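Local coordinates for ferritin like protein (Caulobacter vibrioides, PDB 3HL1) that is of unknown specific function but has a ferritin-like helical fold and probably binds metal, at residues Ser62-Ala65 against Asn66-Tyr70; Pro9-Tyr12 against Gln13-Gly17; Lys37-Thr41 against Val42-Leu46; Gly302-Leu305 against Ser306-Leu310; Glu122-Glu125 against Trp126-Gln129. One frame throughout, in Å; residues are numbered along the deposited sequence. Where two conformers were deposited one is given.

Contact 1 (Ser62-Ala65 against Asn66-Tyr70); sequences SNIA and NAYGY
A chi1 of 180° carries OG of Ser62 away from its own N, and one of -86° sets CG of Asn66 beside its backbone N, which turns the amide back toward Ser62 near the C-terminal end of helix 42-67. ND2 of Asn66 meets Ser62 O at 3.0 Å, a bent bond from above the carbonyl plane, while Asn66 N reaches the same oxygen at 2.8 Å from the opposite face. A small hydroxyl and an amide suit this place because a water joins them: it donates to Asn63 OD1, accepts from Ser62 OG at 2.6 Å, and takes a weak bond from Asn66 ND2. Asn66 OD1 bonds to Ser71 OG, and Asn63 ND2 to Leu182 O.

The helix stops in a Schellman motif. Gly69, at phi 99°, adopts a backbone that a side chain would strain, and Tyr70 N closes the turn on Ala65 O at 2.9 Å. The Tyr68 ring sets its edge, at CD1, against Ile64 O (3.3 Å), and Ala65 CB meets the Tyr70 ring edge at CD2 (4.0 Å). Tyr68 OH bonds to Met155 O and Tyr70 OH to Gln16. Ile64 and Tyr68 face helix 188-207, and both also pack on helix 8-35, to which Ala65 adds its methyl.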
loop_
_atom_site.group_PDB
_atom_site.type_symbol
_atom_site.label_atom_id
_atom_site.label_comp_id
_atom_site.label_asym_id
_atom_site.label_seq_id
_atom_site.Cartn_x
_atom_site.Cartn_y
_atom_site.Cartn_z
ATOM N N SER A 62 3.109 -8.659 6.590
ATOM C CA SER A 62 4.319 -9.427 6.875
ATOM C C SER A 62 4.128 -10.309 8.131
ATOM O O SER A 62 4.528 -11.473 8.183
ATOM C CB SER A 62 5.525 -8.500 7.094
ATOM O OG SER A 62 6.695 -9.276 7.376
ATOM N N ASN A 63 3.540 -9.738 9.166
ATOM C CA ASN A 63 3.299 -10.469 10.414
ATOM C C ASN A 63 2.347 -11.645 10.235
ATOM O O ASN A 63 2.627 -12.746 10.715
ATOM C CB ASN A 63 2.763 -9.515 11.542
ATOM C CG ASN A 63 3.835 -8.621 12.091
ATOM O OD1 ASN A 63 5.040 -8.808 11.809
ATOM N ND2 ASN A 63 3.415 -7.622 12.939
ATOM N N ILE A 64 1.287 -11.447 9.481
ATOM C CA ILE A 64 0.352 -12.532 9.194
ATOM C C ILE A 64 1.063 -13.620 8.363
ATOM O O ILE A 64 0.982 -14.799 8.660
ATOM C CB ILE A 64 -0.893 -12.031 8.404
ATOM C CG1 ILE A 64 -1.714 -11.024 9.237
ATOM C CG2 ILE A 64 -1.794 -13.246 7.991
ATOM C CD1 ILE A 64 -2.739 -10.281 8.401
ATOM N N ALA A 65 1.709 -13.212 7.274
ATOM C CA ALA A 65 2.398 -14.149 6.380
ATOM C C ALA A 65 3.437 -14.933 7.176
ATOM O O ALA A 65 3.558 -16.150 7.022
ATOM C CB ALA A 65 3.054 -13.400 5.200
ATOM N N ASN A 66 4.241 -14.238 7.966
ATOM C CA ASN A 66 5.262 -14.901 8.752
ATOM C C ASN A 66 4.719 -15.920 9.757
ATOM O O ASN A 66 5.346 -16.988 9.978
ATOM C CB ASN A 66 6.237 -13.916 9.437
ATOM C CG ASN A 66 7.368 -13.535 8.552
ATOM O OD1 ASN A 66 8.194 -14.379 8.165
ATOM N ND2 ASN A 66 7.394 -12.273 8.150
ATOM N N ALA A 67 3.600 -15.606 10.379
ATOM C CA ALA A 67 2.925 -16.552 11.270
ATOM C C ALA A 67 2.570 -17.860 10.539
ATOM O O ALA A 67 2.645 -18.931 11.154
ATOM C CB ALA A 67 1.675 -15.967 11.845
ATOM N N TYR A 68 2.211 -17.774 9.241
ATOM C CA TYR A 68 1.940 -18.943 8.409
ATOM C C TYR A 68 3.201 -19.570 7.765
ATOM O O TYR A 68 3.095 -20.528 7.009
ATOM C CB TYR A 68 0.934 -18.604 7.311
ATOM C CG TYR A 68 -0.481 -18.525 7.795
ATOM C CD1 TYR A 68 -0.953 -17.406 8.490
ATOM C CD2 TYR A 68 -1.378 -19.573 7.561
ATOM C CE1 TYR A 68 -2.270 -17.321 8.912
ATOM C CE2 TYR A 68 -2.707 -19.497 8.012
ATOM C CZ TYR A 68 -3.137 -18.364 8.674
ATOM O OH TYR A 68 -4.439 -18.288 9.138
ATOM N N GLY A 69 4.362 -19.001 8.039
ATOM C CA GLY A 69 5.644 -19.509 7.602
ATOM C C GLY A 69 6.270 -18.876 6.362
ATOM O O GLY A 69 7.259 -19.392 5.829
ATOM N N TYR A 70 5.683 -17.794 5.861
ATOM C CA TYR A 70 6.180 -17.112 4.679
ATOM C C TYR A 70 6.717 -15.714 4.995
ATOM O O TYR A 70 5.992 -14.853 5.418
ATOM C CB TYR A 70 5.065 -16.975 3.642
ATOM C CG TYR A 70 5.443 -16.300 2.351
ATOM C CD1 TYR A 70 6.155 -16.986 1.367
ATOM C CD2 TYR A 70 5.093 -14.990 2.111
ATOM C CE1 TYR A 70 6.506 -16.383 0.166
ATOM C CE2 TYR A 70 5.416 -14.361 0.904
ATOM C CZ TYR A 70 6.144 -15.046 -0.050
ATOM O OH TYR A 70 6.522 -14.440 -1.237
HETATM O O HOH W 1 6.891 -9.786 9.937
#

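Contact 2 (Pro9-Tyr12 against Gln13-Gly17); sequences PRLY and QHFQG
The backbone here is regular alpha-helix near the start of helix 8-35, each carbonyl from Pro9 to Tyr12 accepting from the N four residues on. Proline fits this first turn, where its missing N-H costs little. In this helix of the ferritin-like fold, side chains four apart line one flank: Leu11 and Phe15 pack together, CG of Leu11 lying 3.6 Å from CE2 of Phe15. A trans chi1 of 176° swings the Leu11 branch toward the ring and carries CD1 over one face, a CH-pi contact offset toward the rim. Both residues pack on Leu151 of helix 144-157, and Phe15 also reaches Ile64 and Ala65 of helix 42-67. Tyr12 brings CD1 to 4.1 Å from CD2 of Phe15, and its hydroxyl bonds to Tyr68 O.

On the other flank Arg10 and Gln13 run side by side toward more open surroundings, CD of Arg10 lying 3.8 Å from OE1 of Gln13; the guanidinium of Arg10 forms a salt bridge with Asp136. Histidine can bond at both ring nitrogens, and in buried His14 NE2 goes to Val138 O. His14 ND1 donates to Arg10 O at 2.7 Å, the oxygen lying in the imidazole plane; ND1 and His14 N reach it from opposite faces of its carbonyl plane.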
loop_
_atom_site.group_PDB
_atom_site.type_symbol
_atom_site.label_atom_id
_atom_site.label_comp_id
_atom_site.label_asym_id
_atom_site.label_seq_id
_atom_site.Cartn_x
_atom_site.Cartn_y
_atom_site.Cartn_z
ATOM N N PRO A 9 0.986 -23.064 -1.040
ATOM C CA PRO A 9 1.659 -22.168 -1.992
ATOM C C PRO A 9 0.807 -20.996 -2.505
ATOM O O PRO A 9 1.315 -19.863 -2.667
ATOM C CB PRO A 9 2.137 -23.111 -3.107
ATOM C CG PRO A 9 2.169 -24.487 -2.486
ATOM C CD PRO A 9 1.064 -24.490 -1.447
ATOM N N ARG A 10 -0.459 -21.234 -2.751
ATOM C CA ARG A 10 -1.352 -20.198 -3.215
ATOM C C ARG A 10 -1.649 -19.180 -2.138
ATOM O O ARG A 10 -1.802 -18.002 -2.433
ATOM C CB ARG A 10 -2.635 -20.827 -3.783
ATOM C CG ARG A 10 -2.403 -21.656 -5.061
ATOM C CD ARG A 10 -2.614 -20.883 -6.349
ATOM N NE ARG A 10 -2.322 -21.643 -7.584
ATOM C CZ ARG A 10 -3.040 -22.670 -8.087
ATOM N NH1 ARG A 10 -4.133 -23.131 -7.484
ATOM N NH2 ARG A 10 -2.656 -23.262 -9.225
ATOM N N LEU A 11 -1.728 -19.629 -0.893
ATOM C CA LEU A 11 -1.915 -18.699 0.246
ATOM C C LEU A 11 -0.698 -17.812 0.292
ATOM O O LEU A 11 -0.829 -16.573 0.311
ATOM C CB LEU A 11 -2.126 -19.455 1.567
ATOM C CG LEU A 11 -2.232 -18.511 2.784
ATOM C CD1 LEU A 11 -3.439 -17.609 2.578
ATOM C CD2 LEU A 11 -2.332 -19.296 4.059
ATOM N N TYR A 12 0.489 -18.403 0.194
ATOM C CA TYR A 12 1.752 -17.631 0.165
ATOM C C TYR A 12 1.809 -16.604 -0.987
ATOM O O TYR A 12 2.213 -15.426 -0.804
ATOM C CB TYR A 12 2.946 -18.611 0.114
ATOM C CG TYR A 12 3.254 -19.357 1.416
ATOM C CD1 TYR A 12 2.470 -19.220 2.581
ATOM C CD2 TYR A 12 4.325 -20.218 1.470
ATOM C CE1 TYR A 12 2.793 -19.909 3.767
ATOM C CE2 TYR A 12 4.651 -20.863 2.601
ATOM C CZ TYR A 12 3.912 -20.730 3.751
ATOM O OH TYR A 12 4.328 -21.452 4.849
ATOM N N GLN A 13 1.382 -17.042 -2.179
ATOM C CA GLN A 13 1.295 -16.144 -3.315
ATOM C C GLN A 13 0.353 -14.968 -3.043
ATOM O O GLN A 13 0.647 -13.832 -3.398
ATOM C CB GLN A 13 0.806 -16.905 -4.535
ATOM C CG GLN A 13 1.874 -17.676 -5.184
ATOM C CD GLN A 13 1.442 -18.283 -6.523
ATOM O OE1 GLN A 13 0.855 -19.349 -6.583
ATOM N NE2 GLN A 13 1.776 -17.608 -7.574
ATOM N N HIS A 14 -0.750 -15.237 -2.347
ATOM C CA HIS A 14 -1.682 -14.160 -1.989
ATOM C C HIS A 14 -1.127 -13.215 -0.911
ATOM O O HIS A 14 -1.430 -12.037 -0.930
ATOM C CB HIS A 14 -3.042 -14.686 -1.612
ATOM C CG HIS A 14 -3.884 -15.107 -2.786
ATOM N ND1 HIS A 14 -3.676 -16.287 -3.462
ATOM C CD2 HIS A 14 -4.894 -14.482 -3.439
ATOM C CE1 HIS A 14 -4.543 -16.389 -4.463
ATOM N NE2 HIS A 14 -5.278 -15.294 -4.487
ATOM N N PHE A 15 -0.387 -13.726 0.069
ATOM C CA PHE A 15 0.322 -12.869 0.994
ATOM C C PHE A 15 1.262 -11.895 0.254
ATOM O O PHE A 15 1.300 -10.662 0.554
ATOM C CB PHE A 15 1.159 -13.672 2.005
ATOM C CG PHE A 15 0.362 -14.414 3.048
ATOM C CD1 PHE A 15 -0.752 -13.817 3.695
ATOM C CD2 PHE A 15 0.743 -15.648 3.443
ATOM C CE1 PHE A 15 -1.449 -14.489 4.693
ATOM C CE2 PHE A 15 0.058 -16.332 4.436
ATOM C CZ PHE A 15 -1.054 -15.754 5.057
ATOM N N GLN A 16 2.057 -12.443 -0.641
ATOM C CA GLN A 16 2.992 -11.639 -1.462
ATOM C C GLN A 16 2.248 -10.619 -2.291
ATOM O O GLN A 16 2.682 -9.467 -2.369
ATOM C CB GLN A 16 3.824 -12.503 -2.393
ATOM C CG GLN A 16 4.952 -11.738 -3.119
ATOM C CD GLN A 16 5.886 -11.104 -2.156
ATOM O OE1 GLN A 16 6.401 -11.776 -1.262
ATOM N NE2 GLN A 16 6.082 -9.816 -2.285
ATOM N N GLY A 17 1.090 -11.010 -2.834
ATOM C CA GLY A 17 0.288 -10.105 -3.603
ATOM C C GLY A 17 -0.267 -8.952 -2.796
ATOM O O GLY A 17 -0.298 -7.807 -3.289
#

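Contact 3 (Lys37-Thr41 against Val42-Leu46); sequences KDPTT and VPYRL
A type I beta turn from Asp38 to Thr41 leads straight into the N-terminus of helix 42-67, with Thr41 at the N-cap, and the first turn of the helix closes back over it. Proline suits the second position of such a turn because its ring already fixes phi near -68°. CA of Pro39 sits over the centre of the Tyr44 ring, 3.6 Å from the centroid, a CH-pi contact; CB of Pro39 lies 3.8 Å from CE1 of Tyr44. The Tyr44 side chain leaves its CA on the far side from its own N (chi1 -170°), which swings the aromatic back over the turn.

Thr41 OG1 donates to Asp38 O at 2.8 Å, nearly in line with the C=O, and that oxygen also takes Thr41 N. CB of Thr41 lies 3.6 Å from CD of Pro43. Arg45 N bonds to Thr41 O at 3.2 Å, the first regular turn of the helix. Leu33 and Tyr34 of helix 8-35 pack on Tyr44. The bond from Thr40 N to Asp38 OD1 makes an Asx turn, and Thr40 OG1 adds a second bond from the same face of the carboxylate, here set within the tight connection between two consecutive helices.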
loop_
_atom_site.group_PDB
_atom_site.type_symbol
_atom_site.label_atom_id
_atom_site.label_comp_id
_atom_site.label_asym_id
_atom_site.label_seq_id
_atom_site.Cartn_x
_atom_site.Cartn_y
_atom_site.Cartn_z
ATOM N N LYS A 37 2.692 22.004 -1.922
ATOM C CA LYS A 37 3.690 22.954 -1.444
ATOM C C LYS A 37 3.543 23.270 0.040
ATOM O O LYS A 37 4.540 23.351 0.776
ATOM C CB LYS A 37 3.635 24.248 -2.272
ATOM C CG LYS A 37 4.049 24.118 -3.702
ATOM C CD LYS A 37 4.074 25.507 -4.401
ATOM C CE LYS A 37 4.448 25.416 -5.872
ATOM N NZ LYS A 37 4.583 26.791 -6.497
ATOM N N ASP A 38 2.302 23.467 0.467
ATOM C CA ASP A 38 1.999 23.836 1.843
ATOM C C ASP A 38 1.578 22.635 2.721
ATOM O O ASP A 38 0.462 22.126 2.624
ATOM C CB ASP A 38 0.970 24.968 1.855
ATOM C CG ASP A 38 0.639 25.467 3.251
ATOM O OD1 ASP A 38 1.237 25.007 4.242
ATOM O OD2 ASP A 38 -0.242 26.350 3.334
ATOM N N PRO A 39 2.482 22.198 3.613
ATOM C CA PRO A 39 2.196 21.030 4.439
ATOM C C PRO A 39 1.109 21.200 5.478
ATOM O O PRO A 39 0.640 20.213 6.043
ATOM C CB PRO A 39 3.538 20.735 5.131
ATOM C CG PRO A 39 4.556 21.516 4.408
ATOM C CD PRO A 39 3.829 22.729 3.894
ATOM N N THR A 40 0.683 22.432 5.742
ATOM C CA THR A 40 -0.373 22.646 6.716
ATOM C C THR A 40 -1.766 22.439 6.116
ATOM O O THR A 40 -2.783 22.508 6.853
ATOM C CB THR A 40 -0.302 24.088 7.328
ATOM O OG1 THR A 40 -0.604 25.029 6.308
ATOM C CG2 THR A 40 1.102 24.417 7.896
ATOM N N THR A 41 -1.856 22.227 4.799
ATOM C CA THR A 41 -3.170 22.165 4.173
ATOM C C THR A 41 -3.881 20.846 4.514
ATOM O O THR A 41 -3.254 19.836 4.862
ATOM C CB THR A 41 -3.099 22.353 2.646
ATOM O OG1 THR A 41 -2.212 21.377 2.080
ATOM C CG2 THR A 41 -2.594 23.745 2.279
ATOM N N VAL A 42 -5.207 20.854 4.403
ATOM C CA VAL A 42 -5.982 19.675 4.784
ATOM C C VAL A 42 -5.578 18.445 3.938
ATOM O O VAL A 42 -5.442 17.368 4.495
ATOM C CB VAL A 42 -7.532 19.918 4.773
ATOM C CG1 VAL A 42 -8.292 18.596 4.840
ATOM C CG2 VAL A 42 -7.951 20.864 5.937
ATOM N N PRO A 43 -5.406 18.592 2.606
ATOM C CA PRO A 43 -5.144 17.381 1.819
ATOM C C PRO A 43 -3.789 16.798 2.145
ATOM O O PRO A 43 -3.605 15.580 2.153
ATOM C CB PRO A 43 -5.186 17.882 0.368
ATOM C CG PRO A 43 -5.901 19.206 0.442
ATOM C CD PRO A 43 -5.460 19.771 1.730
ATOM N N TYR A 44 -2.848 17.654 2.485
ATOM C CA TYR A 44 -1.535 17.164 2.917
ATOM C C TYR A 44 -1.623 16.321 4.184
ATOM O O TYR A 44 -1.101 15.227 4.229
ATOM C CB TYR A 44 -0.578 18.313 3.139
ATOM C CG TYR A 44 0.836 17.884 3.361
ATOM C CD1 TYR A 44 1.276 17.451 4.615
ATOM C CD2 TYR A 44 1.763 17.997 2.349
ATOM C CE1 TYR A 44 2.611 17.088 4.828
ATOM C CE2 TYR A 44 3.078 17.677 2.568
ATOM C CZ TYR A 44 3.484 17.199 3.800
ATOM O OH TYR A 44 4.800 16.895 3.975
ATOM N N ARG A 45 -2.294 16.828 5.210
ATOM C CA ARG A 45 -2.403 16.085 6.467
ATOM C C ARG A 45 -3.281 14.819 6.325
ATOM O O ARG A 45 -3.024 13.806 6.972
ATOM C CB ARG A 45 -2.864 17.021 7.589
ATOM C CG ARG A 45 -1.709 17.966 8.092
ATOM C CD ARG A 45 -2.048 19.465 8.050
ATOM N NE ARG A 45 -2.319 20.094 9.352
ATOM C CZ ARG A 45 -1.422 20.705 10.141
ATOM N NH1 ARG A 45 -0.122 20.766 9.832
ATOM N NH2 ARG A 45 -1.828 21.250 11.285
ATOM N N LEU A 46 -4.291 14.859 5.469
ATOM C CA LEU A 46 -5.088 13.659 5.201
ATOM C C LEU A 46 -4.261 12.569 4.547
ATOM O O LEU A 46 -4.344 11.417 4.937
ATOM C CB LEU A 46 -6.309 13.950 4.326
ATOM C CG LEU A 46 -7.447 14.805 4.936
ATOM C CD1 LEU A 46 -8.587 14.975 3.874
ATOM C CD2 LEU A 46 -7.957 14.165 6.255
#

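Contact 4 (Gly302-Leu305 against Ser306-Leu310); sequences GDIL and SCWKL
Leu305 and Lys309, one turn apart, make the nearest side-chain packing: CG of Leu305 is 4.0 Å from CD of Lys309, and Leu305 CD1 is 4.2 Å from Lys309 CG. The leucine gives the lysine's methylene chain an apolar surface, while the ammonium group continues past it to a weak bond with Tyr250. The extended first torsion of Leu305 (chi1 178°) leans its branched end along the helix toward Lys309, and Lys309 N meets Leu305 O at 2.9 Å in an almost straight bond.

On the inward flank Trp308 approaches Ile304, CD1 of Trp308 lying 4.5 Å from CG2 of Ile304 and 3.7 Å from Ile304 O. The backbone bond from Trp308 N to that oxygen is weak. CB of Ser306 lies 3.3 Å from Gly302 O, which also accepts from Ser306 N.

These residues form the last turns of helix 292-309, the final helix of the chain. Its buried side rests on helices 8-35 and 261-283: Ile304 touches Leu30, Tyr34 and Leu269, and Cys307 meets Ala265. Trp308 NE1 donates to Thr31 O, which helps hold the ring's rotation. Asp303, farther round, is turned by CG beside its backbone N (chi1 -68°) toward a salt bridge with Arg268.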
loop_
_atom_site.group_PDB
_atom_site.type_symbol
_atom_site.label_atom_id
_atom_site.label_comp_id
_atom_site.label_asym_id
_atom_site.label_seq_id
_atom_site.Cartn_x
_atom_site.Cartn_y
_atom_site.Cartn_z
ATOM N N GLY A 302 12.558 13.476 2.435
ATOM C CA GLY A 302 13.421 14.544 1.964
ATOM C C GLY A 302 13.861 14.376 0.516
ATOM O O GLY A 302 13.894 15.349 -0.263
ATOM N N ASP A 303 14.179 13.146 0.120
ATOM C CA ASP A 303 14.495 12.832 -1.272
ATOM C C ASP A 303 13.354 13.094 -2.273
ATOM O O ASP A 303 13.569 13.582 -3.401
ATOM C CB ASP A 303 14.811 11.330 -1.436
ATOM C CG ASP A 303 16.081 10.902 -0.782
ATOM O OD1 ASP A 303 16.899 11.736 -0.399
ATOM O OD2 ASP A 303 16.230 9.679 -0.571
ATOM N N ILE A 304 12.142 12.721 -1.879
ATOM C CA ILE A 304 10.942 12.908 -2.710
ATOM C C ILE A 304 10.636 14.396 -2.860
ATOM O O ILE A 304 10.349 14.912 -3.951
ATOM C CB ILE A 304 9.724 12.141 -2.102
ATOM C CG1 ILE A 304 10.054 10.668 -2.013
ATOM C CG2 ILE A 304 8.472 12.374 -2.935
ATOM C CD1 ILE A 304 9.091 9.825 -1.097
ATOM N N LEU A 305 10.674 15.113 -1.755
ATOM C CA LEU A 305 10.447 16.570 -1.808
ATOM C C LEU A 305 11.489 17.260 -2.677
ATOM O O LEU A 305 11.202 18.186 -3.432
ATOM C CB LEU A 305 10.488 17.174 -0.419
ATOM C CG LEU A 305 10.307 18.681 -0.286
ATOM C CD1 LEU A 305 9.015 19.137 -0.925
ATOM C CD2 LEU A 305 10.329 19.037 1.184
ATOM N N SER A 306 12.712 16.791 -2.583
ATOM C CA SER A 306 13.785 17.439 -3.310
ATOM C C SER A 306 13.599 17.275 -4.828
ATOM O O SER A 306 13.806 18.233 -5.578
ATOM C CB SER A 306 15.145 16.955 -2.813
ATOM O OG SER A 306 16.099 17.273 -3.790
ATOM N N CYS A 307 13.102 16.128 -5.287
ATOM C CA CYS A 307 12.723 15.955 -6.694
ATOM C C CYS A 307 11.737 17.003 -7.149
ATOM O O CYS A 307 11.972 17.709 -8.127
ATOM C CB CYS A 307 12.136 14.569 -6.960
ATOM S SG CYS A 307 13.319 13.205 -6.858
ATOM N N TRP A 308 10.624 17.136 -6.426
ATOM C CA TRP A 308 9.620 18.120 -6.761
ATOM C C TRP A 308 10.133 19.553 -6.782
ATOM O O TRP A 308 9.833 20.322 -7.720
ATOM C CB TRP A 308 8.449 18.030 -5.778
ATOM C CG TRP A 308 7.480 16.949 -6.079
ATOM C CD1 TRP A 308 7.087 15.984 -5.228
ATOM C CD2 TRP A 308 6.723 16.784 -7.267
ATOM N NE1 TRP A 308 6.097 15.211 -5.804
ATOM C CE2 TRP A 308 5.878 15.668 -7.070
ATOM C CE3 TRP A 308 6.678 17.448 -8.494
ATOM C CZ2 TRP A 308 5.011 15.215 -8.043
ATOM C CZ3 TRP A 308 5.788 17.003 -9.470
ATOM C CH2 TRP A 308 4.973 15.901 -9.246
ATOM N N LYS A 309 10.874 19.929 -5.747
ATOM C CA LYS A 309 11.469 21.240 -5.714
ATOM C C LYS A 309 12.382 21.524 -6.917
ATOM O O LYS A 309 12.479 22.675 -7.334
ATOM C CB LYS A 309 12.257 21.424 -4.442
ATOM C CG LYS A 309 11.391 21.722 -3.221
ATOM C CD LYS A 309 12.282 21.732 -1.984
ATOM C CE LYS A 309 11.965 22.760 -0.967
ATOM N NZ LYS A 309 10.576 23.265 -0.965
ATOM N N LEU A 310 13.055 20.503 -7.438
ATOM C CA LEU A 310 13.896 20.634 -8.628
ATOM C C LEU A 310 13.163 20.477 -9.950
ATOM O O LEU A 310 13.787 20.517 -10.999
ATOM C CB LEU A 310 15.112 19.697 -8.558
ATOM C CG LEU A 310 16.080 20.038 -7.433
ATOM C CD1 LEU A 310 17.007 18.920 -7.040
ATOM C CD2 LEU A 310 16.863 21.350 -7.716
#

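Contact 5 (Glu122-Glu125 against Trp126-Gln129); sequences EYPE and WRTQ
Arg127 crosses Tyr123 at about a right angle, and its side chain can be followed outward. CB rests 3.4 Å from the Tyr123 OH and 3.5 Å from CZ. CG lies over the centre of the neighbouring Trp126 indole, which is folded back because its own CG sits between N and the carbonyl carbon (chi1 70°). CD meets CD of Pro124 at 3.5 Å, the two side chains running the same way, and after a bend at chi3 NE reaches CE1 of Tyr123 at 3.9 Å. At the tip the guanidinium plane stands 79° to the Tyr123 ring. The long aliphatic arm thus lies between that ring, the Trp126 indole and Pro124.

Thr128 OG1 donates to Glu125 O in the carbonyl plane, on a lone pair, while Thr128 N comes to the same oxygen from above that plane. Arg127 N bonds to Pro124 O, and a water links Tyr123 OH to Arg127 O. This turn lies in the loop between helices 112-121 and 144-157, where Pro124 packs on Phe234 of helix 233-242.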
loop_
_atom_site.group_PDB
_atom_site.type_symbol
_atom_site.label_atom_id
_atom_site.label_comp_id
_atom_site.label_asym_id
_atom_site.label_seq_id
_atom_site.Cartn_x
_atom_site.Cartn_y
_atom_site.Cartn_z
ATOM N N GLU A 122 -8.842 2.671 -3.043
ATOM C CA GLU A 122 -9.532 2.439 -1.801
ATOM C C GLU A 122 -11.037 2.192 -1.958
ATOM O O GLU A 122 -11.775 2.209 -0.975
ATOM C CB GLU A 122 -9.320 3.642 -0.858
ATOM C CG GLU A 122 -7.841 4.048 -0.604
ATOM C CD GLU A 122 -7.102 3.151 0.400
ATOM O OE1 GLU A 122 -7.656 2.101 0.867
ATOM O OE2 GLU A 122 -5.944 3.501 0.733
ATOM N N TYR A 123 -11.481 1.965 -3.181
ATOM C CA TYR A 123 -12.894 1.763 -3.483
ATOM C C TYR A 123 -13.465 0.626 -2.628
ATOM O O TYR A 123 -12.895 -0.486 -2.628
ATOM C CB TYR A 123 -13.068 1.404 -4.951
ATOM C CG TYR A 123 -14.488 1.467 -5.443
ATOM C CD1 TYR A 123 -15.203 2.672 -5.432
ATOM C CD2 TYR A 123 -15.101 0.339 -5.981
ATOM C CE1 TYR A 123 -16.473 2.724 -5.909
ATOM C CE2 TYR A 123 -16.383 0.403 -6.468
ATOM C CZ TYR A 123 -17.055 1.609 -6.410
ATOM O OH TYR A 123 -18.312 1.711 -6.924
ATOM N N PRO A 124 -14.574 0.889 -1.896
ATOM C CA PRO A 124 -15.104 -0.097 -0.945
ATOM C C PRO A 124 -15.725 -1.323 -1.603
ATOM O O PRO A 124 -16.422 -1.238 -2.598
ATOM C CB PRO A 124 -16.191 0.698 -0.180
ATOM C CG PRO A 124 -15.866 2.116 -0.413
ATOM C CD PRO A 124 -15.350 2.142 -1.814
ATOM N N GLU A 125 -15.466 -2.473 -1.033
ATOM C CA GLU A 125 -15.965 -3.725 -1.597
ATOM C C GLU A 125 -17.479 -3.724 -1.759
ATOM O O GLU A 125 -18.004 -4.309 -2.720
ATOM C CB GLU A 125 -15.595 -4.853 -0.661
ATOM C CG GLU A 125 -15.817 -6.210 -1.248
ATOM C CD GLU A 125 -15.506 -7.366 -0.292
ATOM O OE1 GLU A 125 -15.109 -7.141 0.895
ATOM O OE2 GLU A 125 -15.683 -8.514 -0.778
ATOM N N TRP A 126 -18.193 -3.145 -0.800
ATOM C CA TRP A 126 -19.667 -3.172 -0.873
ATOM C C TRP A 126 -20.251 -2.457 -2.106
ATOM O O TRP A 126 -21.335 -2.807 -2.588
ATOM C CB TRP A 126 -20.317 -2.665 0.411
ATOM C CG TRP A 126 -20.176 -1.224 0.665
ATOM C CD1 TRP A 126 -19.192 -0.611 1.394
ATOM C CD2 TRP A 126 -21.075 -0.185 0.254
ATOM N NE1 TRP A 126 -19.420 0.742 1.453
ATOM C CE2 TRP A 126 -20.565 1.032 0.759
ATOM C CE3 TRP A 126 -22.266 -0.162 -0.493
ATOM C CZ2 TRP A 126 -21.199 2.264 0.536
ATOM C CZ3 TRP A 126 -22.905 1.075 -0.718
ATOM C CH2 TRP A 126 -22.367 2.266 -0.201
ATOM N N ARG A 127 -19.547 -1.462 -2.619
ATOM C CA ARG A 127 -19.986 -0.767 -3.840
ATOM C C ARG A 127 -19.752 -1.562 -5.131
ATOM O O ARG A 127 -20.353 -1.279 -6.151
ATOM C CB ARG A 127 -19.294 0.586 -3.885
ATOM C CG ARG A 127 -19.717 1.416 -2.704
ATOM C CD ARG A 127 -18.817 2.520 -2.463
ATOM N NE ARG A 127 -19.146 3.688 -3.251
ATOM C CZ ARG A 127 -19.731 4.785 -2.791
ATOM N NH1 ARG A 127 -19.926 5.790 -3.635
ATOM N NH2 ARG A 127 -20.105 4.894 -1.515
ATOM N N THR A 128 -18.876 -2.571 -5.089
ATOM C CA THR A 128 -18.538 -3.363 -6.290
ATOM C C THR A 128 -19.707 -4.244 -6.778
ATOM O O THR A 128 -19.760 -4.658 -7.938
ATOM C CB THR A 128 -17.297 -4.243 -6.038
ATOM O OG1 THR A 128 -17.564 -5.238 -5.021
ATOM C CG2 THR A 128 -16.120 -3.368 -5.642
ATOM N N GLN A 129 -20.635 -4.525 -5.876
ATOM C CA GLN A 129 -21.761 -5.413 -6.157
ATOM C C GLN A 129 -21.287 -6.742 -6.734
ATOM O O GLN A 129 -21.746 -7.171 -7.780
ATOM C CB GLN A 129 -22.750 -4.766 -7.107
ATOM C CG GLN A 129 -23.311 -3.465 -6.621
ATOM C CD GLN A 129 -24.561 -3.106 -7.376
ATOM O OE1 GLN A 129 -25.593 -3.759 -7.208
ATOM N NE2 GLN A 129 -24.481 -2.077 -8.225
HETATM O O HOH W 2 -18.971 -0.570 -8.161
#

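Contacts 1 and 2 touch one another, holding the end of helix 42-67 to the start of helix 8-35 through two probable tyrosine hydrogen bonds and the packing of Ile64 on Phe15. Contact 1 is the more buried, its polar groups met by water, backbone and side chains; contact 2 is apolar on one flank and polar on the other. Contact 3 begins the helix that contact 1 ends, with centres about 35 Å apart on opposite sides of the chain's centre. It relies on beta-turn and Asx-turn bonds and a CH-pi contact. Contact 4, about 16 Å from it between centres, is ordinary helix packing. Contact 5 alone lies wholly in a loop, mixing buried proline and tyrosine with an exposed tryptophan.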